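Long-range contacts in acyl-CoA N-acyltransferases (NAT) superfamily protein (Arabidopsis thaliana, PDB 6TH0), which probably transfers the acetyl group of acetyl-CoA to the N-terminal methionine of transmembrane proteins and to protein lysines, here as its GNAT-fold catalytic domain bound to acetyl-CoA: residues E78-I83 / L173-F177; E91-I97 / C129-H135; A112-N117 / L146-F152. The contacts are given in a common frame with arbitrary orientation. Numbering follows the deposited sequence.

Contact 1 of 3, residues E78-I83 / L173-F177; sequences EISDLI and LFVYF
Residues 173-177 run as an extended strand, while 78-83 fold into a 3-10 turn that ends at Leu82, closed by a hydrogen bond from Leu82 N to Ile79 O (2.8 Å) and a weak one from Ile83 N to Ser80 O (3.3 Å); none crosses between the segments. The backbones stay apart, Ile79 CA to Val175 CA 8.5 Å and Ile83 CA to Phe177 CA 8.9 Å. The joint is apolar side-chain packing. Ile79 (chi1 p, chi2 t) sends CG2 to Leu173 CD2 at 3.3 Å and CD1 to Val175 CG1 and Phe177 CZ at 3.9 Å. This is the loop between strands 63-73 and 93-102 folded over the GNAT-sheet face from which Leu173, Val175 and Phe177 project. Phe177 CZ (chi1 m) lies 4.2 Å from Leu82 CB, and Phe177 CE1 3.5 Å from Ile83 CG1. At the margin Glu78 lays OE2 4.1 Å from Leu173 CD1 but hydrogen-bonds His135, and Asp81, out of reach of the strand, makes a salt bridge with Arg156.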
loop_
_atom_site.group_PDB
_atom_site.type_symbol
_atom_site.label_atom_id
_atom_site.label_comp_id
_atom_site.label_asym_id
_atom_site.label_seq_id
_atom_site.Cartn_x
_atom_site.Cartn_y
_atom_site.Cartn_z
ATOM N N GLU A 78 -2.497 10.177 11.832
ATOM C CA GLU A 78 -1.354 10.768 12.510
ATOM C C GLU A 78 -0.758 11.960 11.771
ATOM O O GLU A 78 0.100 12.640 12.340
ATOM C CB GLU A 78 -0.268 9.715 12.704
ATOM C CG GLU A 78 0.400 9.309 11.417
ATOM C CD GLU A 78 1.203 8.030 11.562
ATOM O OE1 GLU A 78 0.583 6.958 11.744
ATOM O OE2 GLU A 78 2.450 8.101 11.483
ATOM N N ILE A 79 -1.172 12.233 10.536
ATOM C CA ILE A 79 -0.636 13.368 9.794
ATOM C C ILE A 79 -1.643 14.507 9.736
ATOM O O ILE A 79 -1.488 15.436 8.941
ATOM C CB ILE A 79 -0.189 12.969 8.380
ATOM C CG1 ILE A 79 -1.378 12.451 7.578
ATOM C CG2 ILE A 79 0.929 11.945 8.439
ATOM C CD1 ILE A 79 -1.040 12.115 6.162
ATOM N N SER A 80 -2.658 14.469 10.597
ATOM C CA SER A 80 -3.620 15.557 10.642
ATOM C C SER A 80 -2.926 16.881 10.927
ATOM O O SER A 80 -3.406 17.940 10.509
ATOM C CB SER A 80 -4.692 15.270 11.691
ATOM O OG SER A 80 -5.715 16.238 11.629
ATOM N N ASP A 81 -1.802 16.842 11.651
ATOM C CA ASP A 81 -1.064 18.061 11.954
ATOM C C ASP A 81 -0.463 18.689 10.706
ATOM O O ASP A 81 -0.074 19.861 10.741
ATOM C CB ASP A 81 0.056 17.788 12.957
ATOM C CG ASP A 81 1.083 16.789 12.433
ATOM O OD1 ASP A 81 0.700 15.685 12.002
ATOM O OD2 ASP A 81 2.286 17.128 12.427
ATOM N N LEU A 82 -0.372 17.943 9.610
ATOM C CA LEU A 82 0.283 18.447 8.410
ATOM C C LEU A 82 -0.691 19.081 7.429
ATOM O O LEU A 82 -0.248 19.666 6.432
ATOM C CB LEU A 82 1.014 17.302 7.702
ATOM C CG LEU A 82 2.070 16.505 8.463
ATOM C CD1 LEU A 82 2.583 15.415 7.556
ATOM C CD2 LEU A 82 3.206 17.408 8.935
ATOM N N ILE A 83 -1.999 19.001 7.702
ATOM C CA ILE A 83 -3.048 19.365 6.753
ATOM C C ILE A 83 -3.631 20.734 7.073
ATOM O O ILE A 83 -3.864 21.064 8.243
ATOM C CB ILE A 83 -4.160 18.296 6.760
ATOM C CG1 ILE A 83 -3.600 16.974 6.246
ATOM C CG2 ILE A 83 -5.378 18.746 5.962
ATOM C CD1 ILE A 83 -4.577 15.789 6.304
ATOM N N LEU A 173 7.702 7.905 7.882
ATOM C CA LEU A 173 6.394 8.322 7.384
ATOM C C LEU A 173 6.555 8.978 6.013
ATOM O O LEU A 173 7.379 9.878 5.857
ATOM C CB LEU A 173 5.765 9.318 8.352
ATOM C CG LEU A 173 4.554 10.100 7.815
ATOM C CD1 LEU A 173 3.379 9.150 7.629
ATOM C CD2 LEU A 173 4.180 11.284 8.720
ATOM N N PHE A 174 5.804 8.506 5.010
ATOM C CA PHE A 174 5.827 9.096 3.669
ATOM C C PHE A 174 4.430 9.580 3.331
ATOM O O PHE A 174 3.461 8.899 3.629
ATOM C CB PHE A 174 6.273 8.113 2.569
ATOM C CG PHE A 174 7.757 8.013 2.380
ATOM C CD1 PHE A 174 8.398 8.785 1.428
ATOM C CD2 PHE A 174 8.503 7.100 3.120
ATOM C CE1 PHE A 174 9.786 8.672 1.236
ATOM C CE2 PHE A 174 9.861 6.984 2.935
ATOM C CZ PHE A 174 10.501 7.760 1.995
ATOM N N VAL A 175 4.318 10.772 2.728
ATOM C CA VAL A 175 3.015 11.335 2.387
ATOM C C VAL A 175 3.039 11.848 0.955
ATOM O O VAL A 175 4.071 12.322 0.466
ATOM C CB VAL A 175 2.580 12.463 3.353
ATOM C CG1 VAL A 175 2.579 11.970 4.785
ATOM C CG2 VAL A 175 3.477 13.681 3.195
ATOM N N TYR A 176 1.927 11.658 0.248
ATOM C CA TYR A 176 1.676 12.325 -1.026
ATOM C C TYR A 176 0.342 13.059 -0.925
ATOM O O TYR A 176 -0.722 12.430 -0.971
ATOM C CB TYR A 176 1.644 11.338 -2.191
ATOM C CG TYR A 176 1.483 12.013 -3.534
ATOM C CD1 TYR A 176 2.575 12.572 -4.184
ATOM C CD2 TYR A 176 0.251 12.096 -4.144
ATOM C CE1 TYR A 176 2.436 13.197 -5.412
ATOM C CE2 TYR A 176 0.099 12.718 -5.372
ATOM C CZ TYR A 176 1.191 13.263 -5.999
ATOM O OH TYR A 176 1.034 13.884 -7.218
ATOM N N PHE A 177 0.391 14.386 -0.852
ATOM C CA PHE A 177 -0.831 15.185 -0.789
ATOM C C PHE A 177 -1.255 15.591 -2.194
ATOM O O PHE A 177 -0.429 16.030 -3.001
ATOM C CB PHE A 177 -0.660 16.421 0.095
ATOM C CG PHE A 177 -0.643 16.119 1.566
ATOM C CD1 PHE A 177 -1.840 15.866 2.240
ATOM C CD2 PHE A 177 0.534 16.141 2.291
ATOM C CE1 PHE A 177 -1.858 15.584 3.600
ATOM C CE2 PHE A 177 0.530 15.848 3.663
ATOM C CZ PHE A 177 -0.679 15.570 4.318
#

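Contact 2 of 3, residues E91-I97 / C129-H135; sequences EGTLVYI and CRGVYLH
Strands 93-97 and 129-135 run parallel, their axes 4.7 Å apart and crossing at -30°; with helix 111-123 between them they make a beta-alpha-beta unit of the GNAT fold. Thr93 pairs with Cys129, then a beta bulge shifts the register by one, so Val95 pairs with Val132 and Tyr96 with Tyr133. Arg130 (phi/psi -92/-10) and Gly131 (148/-161) form the bulge opposite Leu94; at the angles of Gly131 a CB would jam against the preceding carbonyl. The backbone hydrogen bonds run from Arg130 N to Thr93 O (2.8 Å), Val95 N to Gly131 O (3.0 Å), Tyr133 N to Val95 O (2.9 Å) and Ile97 N to Tyr133 O (2.9 Å). Arg130 NE and NH2 are both hydrogen-bonded to Glu91 O (2.9 and 3.0 Å). One face carries Thr93, Val95, Cys129 and Val132, with Val95 CG2 3.7 Å from Cys129 SG. On the other, Tyr96 (chi1 t) points its edge at the face of Tyr133 (chi1 p), centroids 4.7 Å apart, planes at 60°. His135, also bonded to Glu78, completes the aromatic cluster: its ND1 shares a 2.7 Å hydrogen bond with Tyr96 OH, while a water accepts from His135 N (2.9 Å) and donates to Ile97 O (2.8 Å).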
loop_
_atom_site.group_PDB
_atom_site.type_symbol
_atom_site.label_atom_id
_atom_site.label_comp_id
_atom_site.label_asym_id
_atom_site.label_seq_id
_atom_site.Cartn_x
_atom_site.Cartn_y
_atom_site.Cartn_z
ATOM N N GLU A 91 -14.127 17.396 6.605
ATOM C CA GLU A 91 -12.902 16.831 7.163
ATOM C C GLU A 91 -12.069 16.144 6.088
ATOM O O GLU A 91 -10.850 16.366 5.990
ATOM C CB GLU A 91 -13.249 15.854 8.282
ATOM C CG GLU A 91 -12.093 15.549 9.196
ATOM C CD GLU A 91 -12.355 14.341 10.066
ATOM O OE1 GLU A 91 -13.433 14.279 10.713
ATOM O OE2 GLU A 91 -11.479 13.449 10.089
ATOM N N GLY A 92 -12.691 15.292 5.280
ATOM C CA GLY A 92 -11.942 14.578 4.271
ATOM C C GLY A 92 -11.301 13.297 4.783
ATOM O O GLY A 92 -11.341 12.959 5.969
ATOM N N THR A 93 -10.749 12.542 3.839
ATOM C CA THR A 93 -10.127 11.256 4.103
ATOM C C THR A 93 -8.715 11.203 3.541
ATOM O O THR A 93 -8.258 12.094 2.826
ATOM C CB THR A 93 -10.940 10.116 3.490
ATOM O OG1 THR A 93 -11.163 10.408 2.101
ATOM C CG2 THR A 93 -12.288 9.930 4.236
ATOM N N LEU A 94 -8.061 10.106 3.868
ATOM C CA LEU A 94 -6.730 9.770 3.391
ATOM C C LEU A 94 -6.735 8.294 3.043
ATOM O O LEU A 94 -7.516 7.523 3.605
ATOM C CB LEU A 94 -5.670 10.053 4.450
ATOM C CG LEU A 94 -5.415 11.509 4.780
ATOM C CD1 LEU A 94 -4.687 11.631 6.101
ATOM C CD2 LEU A 94 -4.604 12.135 3.658
ATOM N N VAL A 95 -5.891 7.912 2.082
ATOM C CA VAL A 95 -5.628 6.508 1.784
ATOM C C VAL A 95 -4.296 6.140 2.416
ATOM O O VAL A 95 -3.297 6.843 2.216
ATOM C CB VAL A 95 -5.626 6.247 0.267
ATOM C CG1 VAL A 95 -5.324 4.780 -0.021
ATOM C CG2 VAL A 95 -6.981 6.644 -0.329
ATOM N N TYR A 96 -4.288 5.060 3.204
ATOM C CA TYR A 96 -3.094 4.566 3.886
ATOM C C TYR A 96 -2.656 3.251 3.249
ATOM O O TYR A 96 -3.355 2.243 3.364
ATOM C CB TYR A 96 -3.382 4.367 5.381
ATOM C CG TYR A 96 -2.194 3.896 6.198
ATOM C CD1 TYR A 96 -1.171 4.777 6.550
ATOM C CD2 TYR A 96 -2.106 2.574 6.633
ATOM C CE1 TYR A 96 -0.081 4.358 7.294
ATOM C CE2 TYR A 96 -1.018 2.139 7.373
ATOM C CZ TYR A 96 -0.012 3.026 7.703
ATOM O OH TYR A 96 1.058 2.582 8.451
ATOM N N ILE A 97 -1.481 3.242 2.620
ATOM C CA ILE A 97 -0.987 1.984 2.063
ATOM C C ILE A 97 -0.497 1.112 3.202
ATOM O O ILE A 97 0.315 1.546 4.036
ATOM C CB ILE A 97 0.126 2.230 1.035
ATOM C CG1 ILE A 97 -0.447 2.854 -0.239
ATOM C CG2 ILE A 97 0.868 0.888 0.738
ATOM C CD1 ILE A 97 0.606 3.448 -1.147
ATOM N N CYS A 129 -10.788 13.275 -0.647
ATOM C CA CYS A 129 -9.599 12.494 -0.307
ATOM C C CYS A 129 -8.344 13.335 -0.513
ATOM O O CYS A 129 -8.059 13.787 -1.628
ATOM C CB CYS A 129 -9.538 11.226 -1.146
ATOM S SG CYS A 129 -8.162 10.148 -0.674
ATOM N N ARG A 130 -7.559 13.491 0.550
ATOM C CA ARG A 130 -6.483 14.474 0.553
ATOM C C ARG A 130 -5.154 13.915 0.089
ATOM O O ARG A 130 -4.222 14.701 -0.159
ATOM C CB ARG A 130 -6.310 15.061 1.957
ATOM C CG ARG A 130 -7.582 15.727 2.499
ATOM C CD ARG A 130 -7.384 16.268 3.906
ATOM N NE ARG A 130 -8.542 17.005 4.403
ATOM C CZ ARG A 130 -8.742 18.307 4.217
ATOM N NH1 ARG A 130 -7.855 19.027 3.538
ATOM N NH2 ARG A 130 -9.826 18.899 4.706
ATOM N N GLY A 131 -5.052 12.616 -0.075
ATOM C CA GLY A 131 -3.797 12.046 -0.529
ATOM C C GLY A 131 -3.580 10.659 0.038
ATOM O O GLY A 131 -4.514 9.997 0.485
ATOM N N VAL A 132 -2.312 10.246 -0.001
ATOM C CA VAL A 132 -1.869 8.902 0.356
ATOM C C VAL A 132 -0.724 9.022 1.351
ATOM O O VAL A 132 0.129 9.904 1.212
ATOM C CB VAL A 132 -1.405 8.123 -0.898
ATOM C CG1 VAL A 132 -1.002 6.674 -0.554
ATOM C CG2 VAL A 132 -2.475 8.183 -1.999
ATOM N N TYR A 133 -0.709 8.157 2.365
ATOM C CA TYR A 133 0.434 8.076 3.271
ATOM C C TYR A 133 0.676 6.622 3.656
ATOM O O TYR A 133 -0.127 5.731 3.368
ATOM C CB TYR A 133 0.278 8.980 4.513
ATOM C CG TYR A 133 -0.675 8.544 5.622
ATOM C CD1 TYR A 133 -2.061 8.541 5.436
ATOM C CD2 TYR A 133 -0.186 8.194 6.882
ATOM C CE1 TYR A 133 -2.925 8.148 6.470
ATOM C CE2 TYR A 133 -1.037 7.815 7.914
ATOM C CZ TYR A 133 -2.407 7.797 7.712
ATOM O OH TYR A 133 -3.252 7.420 8.759
ATOM N N LEU A 134 1.840 6.380 4.239
ATOM C CA LEU A 134 2.262 5.038 4.603
ATOM C C LEU A 134 3.514 5.150 5.459
ATOM O O LEU A 134 4.098 6.227 5.609
ATOM C CB LEU A 134 2.526 4.191 3.356
ATOM C CG LEU A 134 3.752 4.690 2.577
ATOM C CD1 LEU A 134 4.378 3.518 1.882
ATOM C CD2 LEU A 134 3.430 5.809 1.567
ATOM N N HIS A 135 3.937 4.012 5.987
ATOM C CA HIS A 135 5.181 3.899 6.721
ATOM C C HIS A 135 6.060 2.875 6.025
ATOM O O HIS A 135 5.576 1.836 5.568
ATOM C CB HIS A 135 4.944 3.499 8.183
ATOM C CG HIS A 135 4.203 4.527 8.978
ATOM N ND1 HIS A 135 2.828 4.563 9.058
ATOM C CD2 HIS A 135 4.653 5.546 9.744
ATOM C CE1 HIS A 135 2.463 5.566 9.839
ATOM N NE2 HIS A 135 3.553 6.178 10.267
HETATM O O HOH W 1 2.427 1.542 5.888
#

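Contact 3 of 3, residues A112-N117 / L146-F152; sequences AKALIN and LYKRMSF. With ACO (acetyl coenzyme *a), chain C.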
loop_
_atom_site.group_PDB
_atom_site.type_symbol
_atom_site.label_atom_id
_atom_site.label_comp_id
_atom_site.label_asym_id
_atom_site.label_seq_id
_atom_site.Cartn_x
_atom_site.Cartn_y
_atom_site.Cartn_z
ATOM N N ALA A 112 5.854 -2.425 -8.994
ATOM C CA ALA A 112 5.538 -1.755 -7.736
ATOM C C ALA A 112 5.186 -0.298 -7.971
ATOM O O ALA A 112 4.243 0.225 -7.368
ATOM C CB ALA A 112 6.698 -1.863 -6.750
ATOM N N LYS A 113 5.944 0.382 -8.826
ATOM C CA LYS A 113 5.598 1.750 -9.178
ATOM C C LYS A 113 4.178 1.828 -9.727
ATOM O O LYS A 113 3.416 2.741 -9.384
ATOM C CB LYS A 113 6.608 2.288 -10.190
ATOM C CG LYS A 113 6.348 3.716 -10.626
ATOM C CD LYS A 113 7.483 4.205 -11.533
ATOM C CE LYS A 113 7.465 5.716 -11.694
ATOM N NZ LYS A 113 6.259 6.194 -12.421
ATOM N N ALA A 114 3.820 0.906 -10.624
ATOM C CA ALA A 114 2.470 0.919 -11.184
ATOM C C ALA A 114 1.420 0.640 -10.115
ATOM O O ALA A 114 0.345 1.253 -10.116
ATOM C CB ALA A 114 2.353 -0.085 -12.327
ATOM N N LEU A 115 1.720 -0.259 -9.182
ATOM C CA LEU A 115 0.767 -0.549 -8.113
ATOM C C LEU A 115 0.510 0.693 -7.263
ATOM O O LEU A 115 -0.643 1.039 -6.971
ATOM C CB LEU A 115 1.283 -1.714 -7.256
ATOM C CG LEU A 115 1.162 -3.113 -7.878
ATOM C CD1 LEU A 115 2.027 -4.120 -7.122
ATOM C CD2 LEU A 115 -0.292 -3.601 -7.931
ATOM N N ILE A 116 1.574 1.389 -6.861
ATOM C CA ILE A 116 1.398 2.637 -6.122
ATOM C C ILE A 116 0.599 3.635 -6.946
ATOM O O ILE A 116 -0.305 4.312 -6.433
ATOM C CB ILE A 116 2.766 3.208 -5.721
ATOM C CG1 ILE A 116 3.471 2.252 -4.759
ATOM C CG2 ILE A 116 2.599 4.572 -5.092
ATOM C CD1 ILE A 116 4.978 2.570 -4.643
ATOM N N ASN A 117 0.900 3.724 -8.244
ATOM C CA ASN A 117 0.158 4.626 -9.117
ATOM C C ASN A 117 -1.344 4.358 -9.035
ATOM O O ASN A 117 -2.157 5.295 -9.012
ATOM C CB ASN A 117 0.673 4.473 -10.550
ATOM C CG ASN A 117 0.076 5.475 -11.490
ATOM O OD1 ASN A 117 -0.031 6.653 -11.163
ATOM N ND2 ASN A 117 -0.323 5.020 -12.671
ATOM N N LEU A 146 11.806 4.051 -4.052
ATOM C CA LEU A 146 10.576 3.890 -4.829
ATOM C C LEU A 146 9.568 4.987 -4.505
ATOM O O LEU A 146 8.987 5.613 -5.400
ATOM C CB LEU A 146 9.972 2.507 -4.549
ATOM C CG LEU A 146 8.609 2.161 -5.158
ATOM C CD1 LEU A 146 8.667 2.219 -6.667
ATOM C CD2 LEU A 146 8.152 0.767 -4.683
ATOM N N TYR A 147 9.318 5.216 -3.227
ATOM C CA TYR A 147 8.303 6.210 -2.895
ATOM C C TYR A 147 8.785 7.613 -3.237
ATOM O O TYR A 147 8.005 8.440 -3.732
ATOM C CB TYR A 147 7.895 6.056 -1.433
ATOM C CG TYR A 147 6.917 4.905 -1.248
ATOM C CD1 TYR A 147 5.596 5.015 -1.668
ATOM C CD2 TYR A 147 7.322 3.691 -0.701
ATOM C CE1 TYR A 147 4.706 3.978 -1.521
ATOM C CE2 TYR A 147 6.439 2.646 -0.556
ATOM C CZ TYR A 147 5.133 2.791 -0.974
ATOM O OH TYR A 147 4.238 1.765 -0.826
ATOM N N LYS A 148 10.075 7.892 -3.022
ATOM C CA LYS A 148 10.642 9.167 -3.460
ATOM C C LYS A 148 10.483 9.351 -4.969
ATOM O O LYS A 148 10.156 10.448 -5.443
ATOM C CB LYS A 148 12.114 9.252 -3.050
ATOM C CG LYS A 148 12.737 10.603 -3.293
ATOM C CD LYS A 148 14.129 10.688 -2.677
ATOM C CE LYS A 148 14.865 11.934 -3.142
ATOM N NZ LYS A 148 15.155 11.913 -4.607
ATOM N N ARG A 149 10.683 8.277 -5.736
ATOM C CA ARG A 149 10.556 8.348 -7.186
ATOM C C ARG A 149 9.130 8.686 -7.593
ATOM O O ARG A 149 8.911 9.345 -8.620
ATOM C CB ARG A 149 10.934 6.998 -7.795
ATOM C CG ARG A 149 11.036 6.955 -9.303
ATOM C CD ARG A 149 11.485 5.566 -9.760
ATOM N NE ARG A 149 12.770 5.155 -9.192
ATOM C CZ ARG A 149 12.944 4.104 -8.392
ATOM N NH1 ARG A 149 11.915 3.337 -8.047
ATOM N NH2 ARG A 149 14.155 3.819 -7.936
ATOM N N MET A 150 8.157 8.240 -6.800
ATOM C CA MET A 150 6.742 8.550 -6.966
ATOM C C MET A 150 6.360 9.922 -6.430
ATOM O O MET A 150 5.166 10.224 -6.364
ATOM C CB MET A 150 5.891 7.472 -6.289
ATOM C CG MET A 150 5.993 6.095 -6.932
ATOM S SD MET A 150 5.617 6.213 -8.687
ATOM C CE MET A 150 3.897 6.709 -8.644
ATOM N N SER A 151 7.328 10.725 -5.997
ATOM C CA SER A 151 7.111 12.065 -5.467
ATOM C C SER A 151 6.541 12.087 -4.056
ATOM O O SER A 151 6.035 13.141 -3.640
ATOM C CB SER A 151 6.191 12.900 -6.373
ATOM O OG SER A 151 6.813 13.206 -7.610
ATOM N N PHE A 152 6.589 10.986 -3.296
ATOM C CA PHE A 152 6.173 11.046 -1.897
ATOM C C PHE A 152 7.217 11.798 -1.089
ATOM O O PHE A 152 8.419 11.695 -1.356
ATOM C CB PHE A 152 5.970 9.643 -1.295
ATOM C CG PHE A 152 4.699 8.961 -1.711
ATOM C CD1 PHE A 152 4.478 8.629 -3.037
ATOM C CD2 PHE A 152 3.722 8.604 -0.771
ATOM C CE1 PHE A 152 3.326 7.972 -3.413
ATOM C CE2 PHE A 152 2.578 7.953 -1.146
ATOM C CZ PHE A 152 2.363 7.641 -2.469
HETATM N N1A ACO C . 14.710 -1.705 -16.336
HETATM C C2A ACO C . 15.594 -1.691 -15.281
HETATM N N3A ACO C . 15.433 -1.317 -14.000
HETATM C C4A ACO C . 14.138 -0.883 -13.749
HETATM C C5A ACO C . 13.106 -0.841 -14.740
HETATM C C6A ACO C . 13.446 -1.267 -16.039
HETATM N N6A ACO C . 12.501 -1.252 -17.030
HETATM N N7A ACO C . 11.904 -0.363 -14.202
HETATM C C8A ACO C . 12.204 -0.121 -12.909
HETATM N N9A ACO C . 13.530 -0.413 -12.589
HETATM C C1B ACO C . 14.196 -0.260 -11.294
HETATM C C2B ACO C . 13.746 1.040 -10.483
HETATM O O2B ACO C . 14.427 2.132 -10.942
HETATM C C3B ACO C . 14.342 0.503 -9.098
HETATM O O3B ACO C . 15.673 0.608 -9.240
HETATM P P3B ACO C . 16.539 0.952 -7.654
HETATM O O7A ACO C . 16.353 -0.427 -7.078
HETATM O O8A ACO C . 17.943 1.335 -8.089
HETATM O O9A ACO C . 15.635 2.020 -7.087
HETATM C C4B ACO C . 13.861 -0.988 -9.090
HETATM O O4B ACO C . 13.880 -1.430 -10.487
HETATM C C5B ACO C . 12.479 -1.145 -8.430
HETATM O O5B ACO C . 11.534 -0.302 -9.013
HETATM P P1A ACO C . 10.167 -1.174 -9.316
HETATM O O1A ACO C . 10.473 -2.257 -10.283
HETATM O O2A ACO C . 9.062 -0.187 -9.571
HETATM O O3A ACO C . 9.656 -1.975 -7.914
HETATM P P2A ACO C . 9.650 -3.563 -7.980
HETATM O O4A ACO C . 8.506 -4.097 -8.761
HETATM O O5A ACO C . 11.015 -4.183 -8.126
HETATM O O6A ACO C . 9.188 -4.017 -6.369
HETATM C CBP ACO C . 9.364 -3.709 -3.988
HETATM C CCP ACO C . 9.703 -3.134 -5.432
HETATM C CDP ACO C . 7.866 -3.624 -3.813
HETATM C CEP ACO C . 10.080 -2.893 -2.910
HETATM C CAP ACO C . 9.858 -5.180 -4.013
HETATM O OAP ACO C . 11.281 -5.244 -3.970
HETATM C C9P ACO C . 9.350 -6.037 -2.857
HETATM O O9P ACO C . 8.357 -6.718 -2.988
HETATM N N8P ACO C . 10.088 -6.077 -1.692
HETATM C C7P ACO C . 9.658 -6.902 -0.515
HETATM C C6P ACO C . 8.385 -6.366 0.073
HETATM C C5P ACO C . 8.685 -5.003 0.590
HETATM O O5P ACO C . 9.736 -4.669 1.113
HETATM N N4P ACO C . 7.680 -4.067 0.445
HETATM C C3P ACO C . 7.996 -2.727 0.938
HETATM C C2P ACO C . 6.749 -2.058 1.392
HETATM S S1P ACO C . 7.217 -0.376 2.033
HETATM C C ACO C . 7.514 -0.877 3.727
HETATM O O ACO C . 8.621 -0.958 4.201
HETATM C CH3 ACO C . 6.362 -1.243 4.510
#
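This is an apolar contact beside the acetyl-CoA site, between the start of helix 111-123 and the end of helix 141-149 with the turn that follows it. Ile116 fills its middle: CD1 sits over one face of the Tyr147 ring, 3.4 Å from CE1, and 3.7 Å from Leu146 CD2, while CG2 faces Phe152 CE1 at 3.9 Å and Met150 CG at 4.2 Å. Toward the cofactor, Ala112 CB packs on Leu146 CD2 (3.6 Å); along the outer margin, Lys113 CG meets Met150 SD (3.2 Å). A Schellman motif ends helix 141-149, with Ser151 at positive phi, Phe152 N bonded to Tyr147 O and Ser151 N to Lys148 O (both 2.9 Å), and brings Phe152 back against Ile116. Both helices hold the ligand. Ala112 N and Lys113 N donate to ACO O4A (3.1 Å) and O2A (3.3 Å), pyrophosphate oxygens held by backbone amides at the helix start, as in the R/Q-x-x-G-x-G/A motif of GNAT enzymes, and Arg149 NH2 makes a very short 2.5 Å hydrogen bond to O9A of the 3'-phosphate. Beneath lies the sheet: Ala112 and Tyr147 rest on strand 93-102, Tyr147 and Phe152 on strands 129-137 and 167-177.

Strand 129-137 ties the three contacts together. Contacts 1 and 2, with centres about 8 Å apart, share the sheet: Tyr176 N bonds Val132 O at 2.7 Å, and Glu78 OE2 of the loop makes a 2.5 Å hydrogen bond to His135 NE2, on a residue that touches acetyl-CoA. Contact 3 lies across the sheet, its centre about 15 Å from that of contact 2 and 16 Å from that of contact 1. Leu134 CD1 meets Tyr147 CZ at 3.0 Å, and Phe174 CD1 meets Phe152 CB at 3.7 Å. Contact 3 binds the phosphates, and the edge of its Tyr147 ring faces the thioester sulfur S1P, whereas the side chain of Leu173 in contact 1 stays about 11 Å from the ligand.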